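Local coordinates for acyl-CoA dehydrogenase (Slackia heliotrinireducens, PDB 4RM7), which belongs to the acyl-CoA dehydrogenase family, whose subunits place a beta-structured middle domain between largely helical N-terminal and C-terminal domains, at residues 140-145 with 151-156; 167-172 with 215-220; 10-15 with 73-78. All blocks are in the same frame, centred on the assembly; numbering follows the deposited sequence.

Contact 1 (140-145 with 151-156); sequences MRTHVT and LVMNGT
Leu-151 opens the returning strand of a beta hairpin in the middle domain, laying its CB 4.3 Å from Val-144 CG1. Strand 151-156 runs back along 143-145 with their N-to-C directions 157° apart. Val-152 faces Thr-145 in a hydrogen-bonded antiparallel pair: Val-152 N donates to Thr-145 O in a nearly straight bond, 169° at the hydrogen, and Thr-145 N answers with a 2.8 Å bond to Val-152 O. The two side chains stand side by side on one face of the sheet, pointing the same way.

Met-153, present as selenomethionine, and Val-144 form the next, non-hydrogen-bonded pair on the opposite face. Their side chains cross obliquely. The methionine chain runs out extended, then bends at its last torsion (chi3 -78°), and Met-153 CE reaches Val-144 CG2 at 3.7 Å. Trp-188 of strand 184-191 touches Leu-151, Met-153 and Val-144 alike.

With Asn-154 the pattern returns to a hydrogen-bonded pair. Asn-154 N donates to His-143 O at 3.0 Å, and Asn-154 O receives His-143 N at 2.8 Å. Its side-chain OD1 is turned to another strand, accepting a hydrogen bond from Asn-219 N.

Beyond these paired residues, Gly-155 is met by the Thr-142 side chain, and the side chain of Thr-156 touches Thr-214 and Arg-216 of strand 212-221. Thr-142 OG1, 3.2 Å from Gly-155 CA, is hydrogen-bonded to Glu-130 OE1.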
HETATM    1  N   MSE A 140     -11.520  33.015   4.884  1.00 99.33           N
HETATM    2  CA  MSE A 140     -12.828  33.390   4.349  1.00 97.62           C
HETATM    3  C   MSE A 140     -12.878  34.861   3.913  1.00 95.41           C
HETATM    4  O   MSE A 140     -12.549  35.755   4.691  1.00 90.68           O
HETATM    5  CB  MSE A 140     -13.923  33.120   5.383  1.00 96.40           C
HETATM    6  CG  MSE A 140     -15.221  33.875   5.112  1.00 94.11           C
HETATM    7 SE   MSE A 140     -16.721  33.362   6.250  1.00149.25          SE
HETATM    8  CE  MSE A 140     -16.709  31.420   5.896  1.00103.07           C
ATOM      9  N   ARG A 141     -13.320  35.103   2.678  1.00 95.07           N
ATOM     10  CA  ARG A 141     -13.248  36.435   2.089  1.00 90.92           C
ATOM     11  C   ARG A 141     -14.598  37.029   1.646  1.00 81.89           C
ATOM     12  O   ARG A 141     -14.621  38.070   0.991  1.00 88.17           O
ATOM     13  CB  ARG A 141     -12.277  36.412   0.896  1.00 97.10           C
ATOM     14  CG  ARG A 141     -10.820  36.096   1.265  1.00107.55           C
ATOM     15  CD  ARG A 141     -10.374  36.857   2.531  1.00118.59           C
ATOM     16  NE  ARG A 141      -8.969  36.644   2.903  1.00126.76           N
ATOM     17  CZ  ARG A 141      -8.509  35.596   3.592  1.00127.66           C
ATOM     18  NH1 ARG A 141      -9.330  34.626   3.983  1.00124.29           N
ATOM     19  NH2 ARG A 141      -7.214  35.510   3.883  1.00127.96           N
ATOM     20  N   THR A 142     -15.712  36.394   2.008  1.00 73.07           N
ATOM     21  CA  THR A 142     -17.036  36.944   1.686  1.00 70.81           C
ATOM     22  C   THR A 142     -17.475  37.952   2.743  1.00 74.20           C
ATOM     23  O   THR A 142     -17.615  37.613   3.916  1.00 78.28           O
ATOM     24  CB  THR A 142     -18.122  35.831   1.549  1.00 64.52           C
ATOM     25  OG1 THR A 142     -17.885  35.070   0.361  1.00 66.12           O
ATOM     26  CG2 THR A 142     -19.512  36.428   1.446  1.00 60.63           C
ATOM     27  N   HIS A 143     -17.703  39.188   2.318  1.00 78.24           N
ATOM     28  CA  HIS A 143     -17.972  40.298   3.232  1.00 81.65           C
ATOM     29  C   HIS A 143     -19.374  40.876   3.086  1.00 78.87           C
ATOM     30  O   HIS A 143     -19.994  40.761   2.029  1.00 77.07           O
ATOM     31  CB  HIS A 143     -16.965  41.427   2.997  1.00 92.68           C
ATOM     32  CG  HIS A 143     -15.543  41.033   3.243  1.00104.24           C
ATOM     33  ND1 HIS A 143     -15.153  40.304   4.342  1.00109.00           N
ATOM     34  CD2 HIS A 143     -14.418  41.270   2.525  1.00111.02           C
ATOM     35  CE1 HIS A 143     -13.845  40.107   4.297  1.00112.27           C
ATOM     36  NE2 HIS A 143     -13.377  40.683   3.207  1.00115.34           N
ATOM     37  N   VAL A 144     -19.851  41.528   4.131  1.00 75.46           N
ATOM     38  CA  VAL A 144     -20.984  42.418   4.009  1.00 71.61           C
ATOM     39  C   VAL A 144     -20.517  43.778   4.470  1.00 77.44           C
ATOM     40  O   VAL A 144     -19.933  43.907   5.528  1.00 87.96           O
ATOM     41  CB  VAL A 144     -22.182  41.965   4.840  1.00 67.52           C
ATOM     42  CG1 VAL A 144     -23.249  43.035   4.838  1.00 70.15           C
ATOM     43  CG2 VAL A 144     -22.749  40.688   4.272  1.00 62.91           C
ATOM     44  N   THR A 145     -20.766  44.792   3.666  1.00 75.41           N
ATOM     45  CA  THR A 145     -20.306  46.123   3.981  1.00 75.27           C
ATOM     46  C   THR A 145     -21.412  47.114   3.738  1.00 78.03           C
ATOM     47  O   THR A 145     -22.361  46.832   3.028  1.00 75.90           O
ATOM     48  CB  THR A 145     -19.096  46.516   3.138  1.00 76.01           C
ATOM     49  OG1 THR A 145     -19.495  46.640   1.777  1.00 77.88           O
ATOM     50  CG2 THR A 145     -18.035  45.468   3.231  1.00 74.27           C
ATOM     51  N   LEU A 151     -26.672  47.799   2.790  1.00 83.35           N
ATOM     52  CA  LEU A 151     -25.762  46.726   3.141  1.00 77.17           C
ATOM     53  C   LEU A 151     -25.494  45.912   1.889  1.00 75.62           C
ATOM     54  O   LEU A 151     -26.415  45.470   1.222  1.00 72.05           O
ATOM     55  CB  LEU A 151     -26.396  45.836   4.199  1.00 76.11           C
ATOM     56  CG  LEU A 151     -26.698  46.495   5.537  1.00 83.90           C
ATOM     57  CD1 LEU A 151     -27.231  45.486   6.535  1.00 78.54           C
ATOM     58  CD2 LEU A 151     -25.449  47.166   6.069  1.00 87.03           C
ATOM     59  N   VAL A 152     -24.227  45.729   1.566  1.00 76.76           N
ATOM     60  CA  VAL A 152     -23.858  45.073   0.328  1.00 75.32           C
ATOM     61  C   VAL A 152     -22.928  43.875   0.516  1.00 71.24           C
ATOM     62  O   VAL A 152     -21.923  43.964   1.198  1.00 69.10           O
ATOM     63  CB  VAL A 152     -23.217  46.085  -0.621  1.00 75.69           C
ATOM     64  CG1 VAL A 152     -21.839  46.469  -0.123  1.00 77.85           C
ATOM     65  CG2 VAL A 152     -23.161  45.536  -2.028  1.00 77.02           C
HETATM   66  N   MSE A 153     -23.263  42.762  -0.124  1.00 71.03           N
HETATM   67  CA  MSE A 153     -22.515  41.526   0.049  1.00 68.33           C
HETATM   68  C   MSE A 153     -21.671  41.179  -1.182  1.00 66.02           C
HETATM   69  O   MSE A 153     -22.147  41.257  -2.317  1.00 63.29           O
HETATM   70  CB  MSE A 153     -23.466  40.377   0.373  1.00 67.49           C
HETATM   71  CG  MSE A 153     -22.764  39.025   0.513  1.00 69.95           C
HETATM   72 SE   MSE A 153     -23.978  37.502   0.799  1.00 85.24          SE
HETATM   73  CE  MSE A 153     -24.392  37.753   2.690  1.00 66.24           C
ATOM     74  N   ASN A 154     -20.415  40.800  -0.936  1.00 65.86           N
ATOM     75  CA  ASN A 154     -19.482  40.423  -1.992  1.00 64.44           C
ATOM     76  C   ASN A 154     -18.659  39.223  -1.576  1.00 65.18           C
ATOM     77  O   ASN A 154     -18.083  39.197  -0.488  1.00 66.38           O
ATOM     78  CB  ASN A 154     -18.553  41.579  -2.350  1.00 64.44           C
ATOM     79  CG  ASN A 154     -19.241  42.647  -3.167  1.00 69.20           C
ATOM     80  OD1 ASN A 154     -19.523  42.455  -4.360  1.00 71.72           O
ATOM     81  ND2 ASN A 154     -19.510  43.792  -2.535  1.00 66.65           N
ATOM     82  N   GLY A 155     -18.609  38.229  -2.454  1.00 63.26           N
ATOM     83  CA  GLY A 155     -17.916  36.990  -2.174  1.00 61.97           C
ATOM     84  C   GLY A 155     -18.302  35.920  -3.172  1.00 62.26           C
ATOM     85  O   GLY A 155     -19.158  36.135  -4.028  1.00 66.50           O
ATOM     86  N   THR A 156     -17.659  34.764  -3.056  1.00 61.48           N
ATOM     87  CA  THR A 156     -17.886  33.637  -3.944  1.00 56.69           C
ATOM     88  C   THR A 156     -17.916  32.359  -3.128  1.00 65.76           C
ATOM     89  O   THR A 156     -16.971  32.049  -2.401  1.00 68.90           O
ATOM     90  CB  THR A 156     -16.799  33.514  -5.021  1.00 56.95           C
ATOM     91  OG1 THR A 156     -16.972  34.543  -5.992  1.00 66.40           O
ATOM     92  CG2 THR A 156     -16.900  32.175  -5.733  1.00 54.92           C
TER

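Contact 2 (167-172 with 215-220)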
ATOM      1  N   PRO A 167     -34.228  28.230  -3.715  1.00 61.53           N
ATOM      2  CA  PRO A 167     -34.957  29.487  -3.528  1.00 61.96           C
ATOM      3  C   PRO A 167     -34.184  30.507  -2.701  1.00 60.33           C
ATOM      4  O   PRO A 167     -34.366  31.703  -2.865  1.00 61.36           O
ATOM      5  CB  PRO A 167     -36.221  29.049  -2.788  1.00 61.38           C
ATOM      6  CG  PRO A 167     -36.414  27.646  -3.185  1.00 64.92           C
ATOM      7  CD  PRO A 167     -35.046  27.064  -3.344  1.00 61.56           C
ATOM      8  N   ALA A 168     -33.317  30.036  -1.824  1.00 56.97           N
ATOM      9  CA  ALA A 168     -32.596  30.932  -0.943  1.00 55.08           C
ATOM     10  C   ALA A 168     -31.227  30.355  -0.574  1.00 61.58           C
ATOM     11  O   ALA A 168     -31.022  29.138  -0.580  1.00 57.68           O
ATOM     12  CB  ALA A 168     -33.407  31.198   0.294  1.00 54.73           C
ATOM     13  N   LEU A 169     -30.300  31.244  -0.245  1.00 60.13           N
ATOM     14  CA  LEU A 169     -28.941  30.853   0.069  1.00 52.05           C
ATOM     15  C   LEU A 169     -28.576  31.256   1.487  1.00 56.95           C
ATOM     16  O   LEU A 169     -28.598  32.437   1.833  1.00 62.42           O
ATOM     17  CB  LEU A 169     -27.981  31.486  -0.930  1.00 50.96           C
ATOM     18  CG  LEU A 169     -28.219  30.994  -2.350  1.00 55.88           C
ATOM     19  CD1 LEU A 169     -27.499  31.872  -3.358  1.00 62.57           C
ATOM     20  CD2 LEU A 169     -27.727  29.577  -2.460  1.00 53.64           C
ATOM     21  N   LEU A 170     -28.264  30.268   2.317  1.00 55.65           N
ATOM     22  CA  LEU A 170     -27.793  30.540   3.660  1.00 53.33           C
ATOM     23  C   LEU A 170     -26.281  30.754   3.609  1.00 54.02           C
ATOM     24  O   LEU A 170     -25.501  29.810   3.473  1.00 56.94           O
ATOM     25  CB  LEU A 170     -28.172  29.405   4.608  1.00 57.38           C
ATOM     26  CG  LEU A 170     -27.732  29.616   6.068  1.00 62.39           C
ATOM     27  CD1 LEU A 170     -28.149  30.988   6.585  1.00 65.36           C
ATOM     28  CD2 LEU A 170     -28.282  28.535   6.969  1.00 62.67           C
ATOM     29  N   VAL A 171     -25.876  32.010   3.725  1.00 57.05           N
ATOM     30  CA  VAL A 171     -24.514  32.416   3.412  1.00 61.41           C
ATOM     31  C   VAL A 171     -23.728  32.862   4.626  1.00 68.61           C
ATOM     32  O   VAL A 171     -24.193  33.681   5.415  1.00 68.11           O
ATOM     33  CB  VAL A 171     -24.496  33.568   2.392  1.00 57.01           C
ATOM     34  CG1 VAL A 171     -23.099  33.793   1.884  1.00 53.66           C
ATOM     35  CG2 VAL A 171     -25.411  33.242   1.236  1.00 58.00           C
ATOM     36  N   SER A 172     -22.527  32.306   4.755  1.00 68.37           N
ATOM     37  CA  SER A 172     -21.597  32.681   5.797  1.00 71.86           C
ATOM     38  C   SER A 172     -20.754  33.852   5.306  1.00 76.39           C
ATOM     39  O   SER A 172     -20.255  33.820   4.183  1.00 77.11           O
ATOM     40  CB  SER A 172     -20.714  31.501   6.163  1.00 69.63           C
ATOM     41  OG  SER A 172     -19.811  31.241   5.108  1.00 72.77           O
ATOM     42  N   VAL A 215     -21.334  29.906  -6.568  1.00 49.52           N
ATOM     43  CA  VAL A 215     -22.235  31.045  -6.539  1.00 51.40           C
ATOM     44  C   VAL A 215     -21.474  32.319  -6.228  1.00 52.35           C
ATOM     45  O   VAL A 215     -20.822  32.421  -5.190  1.00 54.31           O
ATOM     46  CB  VAL A 215     -23.362  30.858  -5.499  1.00 49.88           C
ATOM     47  CG1 VAL A 215     -24.272  32.055  -5.512  1.00 45.39           C
ATOM     48  CG2 VAL A 215     -24.152  29.594  -5.790  1.00 46.67           C
ATOM     49  N   ARG A 216     -21.560  33.293  -7.125  1.00 50.75           N
ATOM     50  CA  ARG A 216     -20.909  34.576  -6.912  1.00 48.13           C
ATOM     51  C   ARG A 216     -21.935  35.604  -6.461  1.00 51.68           C
ATOM     52  O   ARG A 216     -23.025  35.716  -7.033  1.00 52.99           O
ATOM     53  CB  ARG A 216     -20.207  35.051  -8.188  1.00 54.61           C
ATOM     54  CG  ARG A 216     -19.211  36.213  -8.000  1.00 61.63           C
ATOM     55  CD  ARG A 216     -19.219  37.184  -9.197  1.00 75.10           C
ATOM     56  NE  ARG A 216     -19.690  36.542 -10.428  1.00 89.52           N
ATOM     57  CZ  ARG A 216     -20.105  37.186 -11.524  1.00 93.67           C
ATOM     58  NH1 ARG A 216     -20.117  38.517 -11.584  1.00 88.04           N
ATOM     59  NH2 ARG A 216     -20.514  36.487 -12.573  1.00 96.28           N
ATOM     60  N   PHE A 217     -21.579  36.353  -5.424  1.00 53.44           N
ATOM     61  CA  PHE A 217     -22.371  37.484  -4.981  1.00 52.45           C
ATOM     62  C   PHE A 217     -21.663  38.774  -5.409  1.00 57.44           C
ATOM     63  O   PHE A 217     -20.571  39.098  -4.923  1.00 60.38           O
ATOM     64  CB  PHE A 217     -22.575  37.422  -3.470  1.00 54.23           C
ATOM     65  CG  PHE A 217     -23.251  36.163  -3.008  1.00 55.04           C
ATOM     66  CD1 PHE A 217     -24.615  36.153  -2.726  1.00 48.04           C
ATOM     67  CD2 PHE A 217     -22.524  34.977  -2.862  1.00 61.78           C
ATOM     68  CE1 PHE A 217     -25.247  34.980  -2.310  1.00 51.75           C
ATOM     69  CE2 PHE A 217     -23.148  33.795  -2.447  1.00 59.18           C
ATOM     70  CZ  PHE A 217     -24.517  33.795  -2.175  1.00 55.88           C
ATOM     71  N   ASP A 218     -22.275  39.481  -6.354  1.00 57.74           N
ATOM     72  CA  ASP A 218     -21.716  40.719  -6.894  1.00 63.60           C
ATOM     73  C   ASP A 218     -22.547  41.913  -6.433  1.00 61.21           C
ATOM     74  O   ASP A 218     -23.616  42.170  -6.986  1.00 64.61           O
ATOM     75  CB  ASP A 218     -21.655  40.657  -8.430  1.00 66.53           C
ATOM     76  CG  ASP A 218     -21.306  41.996  -9.064  1.00 76.48           C
ATOM     77  OD1 ASP A 218     -20.534  42.773  -8.460  1.00 82.01           O
ATOM     78  OD2 ASP A 218     -21.809  42.271 -10.177  1.00 85.97           O
ATOM     79  N   ASN A 219     -22.038  42.631  -5.430  1.00 60.88           N
ATOM     80  CA  ASN A 219     -22.757  43.727  -4.759  1.00 63.24           C
ATOM     81  C   ASN A 219     -24.230  43.440  -4.519  1.00 60.72           C
ATOM     82  O   ASN A 219     -25.084  44.118  -5.059  1.00 63.65           O
ATOM     83  CB  ASN A 219     -22.634  45.035  -5.548  1.00 66.79           C
ATOM     84  CG  ASN A 219     -21.233  45.601  -5.517  1.00 72.80           C
ATOM     85  OD1 ASN A 219     -20.639  45.738  -4.454  1.00 76.49           O
ATOM     86  ND2 ASN A 219     -20.688  45.917  -6.690  1.00 76.87           N
ATOM     87  N   VAL A 220     -24.531  42.428  -3.718  1.00 60.21           N
ATOM     88  CA  VAL A 220     -25.922  42.091  -3.470  1.00 62.58           C
ATOM     89  C   VAL A 220     -26.455  42.823  -2.249  1.00 67.36           C
ATOM     90  O   VAL A 220     -25.876  42.747  -1.166  1.00 69.74           O
ATOM     91  CB  VAL A 220     -26.098  40.587  -3.286  1.00 56.78           C
ATOM     92  CG1 VAL A 220     -27.555  40.270  -3.006  1.00 49.06           C
ATOM     93  CG2 VAL A 220     -25.618  39.867  -4.528  1.00 61.32           C
TER
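Leu-169 and Val-171 on strand 168-172 face Val-215 and Phe-217 on strand 215-218, the two strand axes crossing at -75° and coming no closer than 11.1 Å. No hydrogen bond joins the segments. The CA atoms of Leu-169 and Val-215 are 9.4 Å apart and those of Val-171 and Phe-217 10.0 Å, spacings that are bridged by side chains alone.

All four of these residues send their CB toward the opposing strand, and Phe-217 reaches farthest. Its CG sits beside the backbone N (chi1 -58°), which carries the ring inward so that the far end, at CZ and CE1, meets the other strand. Val-171 comes from the opposite direction and brings its CG2 branch to 3.6 Å from Phe-217 CZ. Leu-169 arrives on a crossing path, with Leu-169 CD1 3.7 Å from Phe-217 CZ. Both methyls approach the ring obliquely.

This is packing between the layers of the middle domain, whose sheet curls so that strands three steps apart in its order face one another, consistent with the beta-barrel-like middle domain of this family. Leu-170, between the two inward residues, points to the other side, where it packs on Phe-187 and Leu-228.

Leu-169 also joins Phe-217 to Val-215. Leu-169 CD1, which touches the ring, lies 3.9 Å from Val-215 CG1, the valine branch held anti to its own backbone N. Neighbouring strands complete the apolar interior: Ile-197 of strand 197-202 touches Leu-169, Val-215 and Phe-217, while Met-153 of strand 151-161 lies against both Val-171 and Phe-217.

Contact 3 (10-15 with 73-78)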
ATOM      1  N   ARG A  10     -32.802  -3.730  20.534  1.00 53.09           N
ATOM      2  CA  ARG A  10     -34.050  -3.977  19.800  1.00 55.18           C
ATOM      3  C   ARG A  10     -34.562  -2.724  19.110  1.00 57.06           C
ATOM      4  O   ARG A  10     -35.022  -2.789  17.969  1.00 54.11           O
ATOM      5  CB  ARG A  10     -35.158  -4.475  20.711  1.00 62.51           C
ATOM      6  CG  ARG A  10     -35.060  -5.905  21.059  1.00 71.11           C
ATOM      7  CD  ARG A  10     -36.033  -6.784  20.308  1.00 64.13           C
ATOM      8  NE  ARG A  10     -35.694  -8.147  20.680  1.00 63.66           N
ATOM      9  CZ  ARG A  10     -36.248  -8.798  21.692  1.00 64.98           C
ATOM     10  NH1 ARG A  10     -35.849 -10.031  21.974  1.00 75.08           N
ATOM     11  NH2 ARG A  10     -37.217  -8.230  22.398  1.00 60.28           N
ATOM     12  N   ASP A  11     -34.516  -1.597  19.827  1.00 55.02           N
ATOM     13  CA  ASP A  11     -34.991  -0.321  19.294  1.00 57.62           C
ATOM     14  C   ASP A  11     -34.206   0.062  18.045  1.00 54.14           C
ATOM     15  O   ASP A  11     -34.798   0.382  17.020  1.00 52.87           O
ATOM     16  CB  ASP A  11     -34.899   0.789  20.344  1.00 59.73           C
ATOM     17  CG  ASP A  11     -35.928   0.629  21.454  1.00 70.59           C
ATOM     18  OD1 ASP A  11     -37.027   0.106  21.182  1.00 75.81           O
ATOM     19  OD2 ASP A  11     -35.635   1.024  22.601  1.00 79.59           O
ATOM     20  N   GLU A  12     -32.880  -0.004  18.130  1.00 49.04           N
ATOM     21  CA  GLU A  12     -32.025   0.253  16.981  1.00 48.47           C
ATOM     22  C   GLU A  12     -32.323  -0.708  15.820  1.00 57.05           C
ATOM     23  O   GLU A  12     -32.371  -0.298  14.653  1.00 63.09           O
ATOM     24  CB  GLU A  12     -30.557   0.167  17.400  1.00 49.22           C
ATOM     25  CG  GLU A  12     -30.118   1.372  18.264  1.00 49.70           C
ATOM     26  CD  GLU A  12     -28.844   1.113  19.078  1.00 56.06           C
ATOM     27  OE1 GLU A  12     -28.379  -0.047  19.134  1.00 63.32           O
ATOM     28  OE2 GLU A  12     -28.304   2.073  19.673  1.00 59.54           O
ATOM     29  N   GLN A  13     -32.552  -1.978  16.130  1.00 52.58           N
ATOM     30  CA  GLN A  13     -32.857  -2.939  15.085  1.00 53.86           C
ATOM     31  C   GLN A  13     -34.201  -2.656  14.414  1.00 53.68           C
ATOM     32  O   GLN A  13     -34.345  -2.840  13.203  1.00 56.75           O
ATOM     33  CB  GLN A  13     -32.846  -4.356  15.650  1.00 59.96           C
ATOM     34  CG  GLN A  13     -31.467  -4.884  15.944  1.00 64.59           C
ATOM     35  CD  GLN A  13     -31.482  -6.111  16.838  1.00 73.10           C
ATOM     36  OE1 GLN A  13     -32.538  -6.694  17.108  1.00 83.06           O
ATOM     37  NE2 GLN A  13     -30.305  -6.505  17.315  1.00 69.99           N
ATOM     38  N   ARG A  14     -35.189  -2.219  15.191  1.00 53.53           N
ATOM     39  CA  ARG A  14     -36.493  -1.915  14.603  1.00 55.11           C
ATOM     40  C   ARG A  14     -36.382  -0.726  13.642  1.00 50.83           C
ATOM     41  O   ARG A  14     -37.000  -0.725  12.568  1.00 52.17           O
ATOM     42  CB  ARG A  14     -37.539  -1.626  15.681  1.00 50.48           C
ATOM     43  CG  ARG A  14     -38.133  -2.854  16.305  1.00 51.47           C
ATOM     44  CD  ARG A  14     -39.434  -2.532  17.022  1.00 48.82           C
ATOM     45  NE  ARG A  14     -40.130  -3.746  17.466  1.00 50.36           N
ATOM     46  CZ  ARG A  14     -40.023  -4.267  18.683  1.00 63.45           C
ATOM     47  NH1 ARG A  14     -39.234  -3.695  19.587  1.00 74.36           N
ATOM     48  NH2 ARG A  14     -40.694  -5.364  18.999  1.00 71.46           N
ATOM     49  N   LEU A  15     -35.593   0.270  14.044  1.00 44.09           N
ATOM     50  CA  LEU A  15     -35.307   1.429  13.205  1.00 47.72           C
ATOM     51  C   LEU A  15     -34.785   0.981  11.841  1.00 49.51           C
ATOM     52  O   LEU A  15     -35.288   1.404  10.788  1.00 45.86           O
ATOM     53  CB  LEU A  15     -34.294   2.349  13.892  1.00 48.46           C
ATOM     54  CG  LEU A  15     -33.727   3.524  13.095  1.00 49.61           C
ATOM     55  CD1 LEU A  15     -34.805   4.538  12.787  1.00 48.04           C
ATOM     56  CD2 LEU A  15     -32.580   4.187  13.863  1.00 46.50           C
ATOM     57  N   GLN A  73     -29.064   8.333  13.304  1.00 38.70           N
ATOM     58  CA  GLN A  73     -28.908   8.984  12.016  1.00 38.89           C
ATOM     59  C   GLN A  73     -27.936   8.225  11.110  1.00 41.96           C
ATOM     60  O   GLN A  73     -28.170   8.079   9.911  1.00 44.95           O
ATOM     61  CB  GLN A  73     -28.432  10.417  12.216  1.00 35.72           C
ATOM     62  CG  GLN A  73     -29.521  11.371  12.655  1.00 35.60           C
ATOM     63  CD  GLN A  73     -28.962  12.751  12.977  1.00 45.63           C
ATOM     64  OE1 GLN A  73     -27.823  12.876  13.457  1.00 47.43           O
ATOM     65  NE2 GLN A  73     -29.750  13.796  12.707  1.00 45.58           N
ATOM     66  N   VAL A  74     -26.851   7.744  11.705  1.00 44.68           N
ATOM     67  CA  VAL A  74     -25.850   6.967  11.006  1.00 48.30           C
ATOM     68  C   VAL A  74     -26.405   5.649  10.471  1.00 50.82           C
ATOM     69  O   VAL A  74     -26.138   5.261   9.325  1.00 47.47           O
ATOM     70  CB  VAL A  74     -24.662   6.707  11.932  1.00 45.05           C
ATOM     71  CG1 VAL A  74     -23.849   5.502  11.478  1.00 38.11           C
ATOM     72  CG2 VAL A  74     -23.811   7.943  11.998  1.00 40.45           C
ATOM     73  N   LEU A  75     -27.195   4.964  11.284  1.00 43.34           N
ATOM     74  CA  LEU A  75     -27.823   3.734  10.822  1.00 37.94           C
ATOM     75  C   LEU A  75     -28.767   4.031   9.653  1.00 44.42           C
ATOM     76  O   LEU A  75     -28.821   3.260   8.691  1.00 46.33           O
ATOM     77  CB  LEU A  75     -28.574   3.037  11.960  1.00 38.63           C
ATOM     78  CG  LEU A  75     -27.735   2.538  13.139  1.00 41.00           C
ATOM     79  CD1 LEU A  75     -28.648   1.979  14.236  1.00 43.03           C
ATOM     80  CD2 LEU A  75     -26.697   1.492  12.696  1.00 40.08           C
ATOM     81  N   VAL A  76     -29.483   5.157   9.720  1.00 42.60           N
ATOM     82  CA  VAL A  76     -30.420   5.516   8.652  1.00 39.79           C
ATOM     83  C   VAL A  76     -29.634   5.767   7.370  1.00 41.71           C
ATOM     84  O   VAL A  76     -29.905   5.147   6.339  1.00 43.31           O
ATOM     85  CB  VAL A  76     -31.286   6.748   9.016  1.00 41.21           C
ATOM     86  CG1 VAL A  76     -31.966   7.315   7.802  1.00 43.03           C
ATOM     87  CG2 VAL A  76     -32.340   6.384  10.040  1.00 41.07           C
ATOM     88  N   ILE A  77     -28.617   6.617   7.447  1.00 39.11           N
ATOM     89  CA  ILE A  77     -27.817   6.951   6.265  1.00 36.63           C
ATOM     90  C   ILE A  77     -27.034   5.775   5.699  1.00 40.41           C
ATOM     91  O   ILE A  77     -27.003   5.585   4.483  1.00 45.65           O
ATOM     92  CB  ILE A  77     -26.861   8.087   6.572  1.00 37.03           C
ATOM     93  CG1 ILE A  77     -27.669   9.338   6.897  1.00 37.70           C
ATOM     94  CG2 ILE A  77     -25.908   8.341   5.384  1.00 41.18           C
ATOM     95  CD1 ILE A  77     -26.931  10.306   7.749  1.00 49.20           C
ATOM     96  N   GLU A  78     -26.426   4.965   6.562  1.00 43.77           N
ATOM     97  CA  GLU A  78     -25.690   3.795   6.076  1.00 41.69           C
ATOM     98  C   GLU A  78     -26.634   2.821   5.351  1.00 42.84           C
ATOM     99  O   GLU A  78     -26.295   2.295   4.298  1.00 46.92           O
ATOM    100  CB  GLU A  78     -24.960   3.081   7.220  1.00 35.80           C
ATOM    101  CG  GLU A  78     -24.483   1.678   6.878  1.00 31.74           C
ATOM    102  CD  GLU A  78     -23.989   0.866   8.090  1.00 41.68           C
ATOM    103  OE1 GLU A  78     -24.476   1.093   9.214  1.00 46.95           O
ATOM    104  OE2 GLU A  78     -23.112  -0.017   7.917  1.00 46.64           O
TER
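Glu-12 meets Leu-75 through the apolar root of its side chain, with Glu-12 CB 4.1 Å from Leu-75 CD1. Beyond CB the glutamate chain leads away from the leucine, and its carboxylate is engaged elsewhere: OE1 accepts a hydrogen bond from Ser-9 N and forms a long, weak ion pair with Arg-307. Phe-57 and Phe-71 also touch this side chain.

One turn farther on, Leu-15 directs its CB toward the partner helix. Its CG lies anti to the backbone N (chi1 172°), and Leu-15 CD1 comes to 4.1 Å from Val-76 CG2. The side chains cross at about a right angle; the CA atoms of Leu-15 and Val-76 are 7.8 Å apart. Phe-54 and Ala-72 also touch Leu-15.

No hydrogen bond links the two segments; the helices are joined here by van der Waals contact alone. Val-74 of helix 70-84 packs on helices 234-270 and 282-311. The contact joins the first helix of the chain to helix 70-84 within the all-helical N-terminal domain of the acyl-CoA dehydrogenase fold.

From the N terminus, contact 3 comes first: it brings helix 70-84 back to helix 10-26, closing a loop of 57 residues within the helical N-terminal domain. The chain then enters the middle domain, where contact 1 closes a short hairpin, five residues lying between its segments. Contact 2 opens afterwards and spans 42 residues, bringing strand 212-221 over strand 168-175. The three loops thus follow in series, neither nesting nor crossing. Contacts 1 and 2 share one curled sheet, their centres about 9 Å apart, and Gly-155 O probably accepts a hydrogen bond from Phe-217 N between them. Contact 3 lies across the chain's centre, about 41 Å from contact 1 between centres.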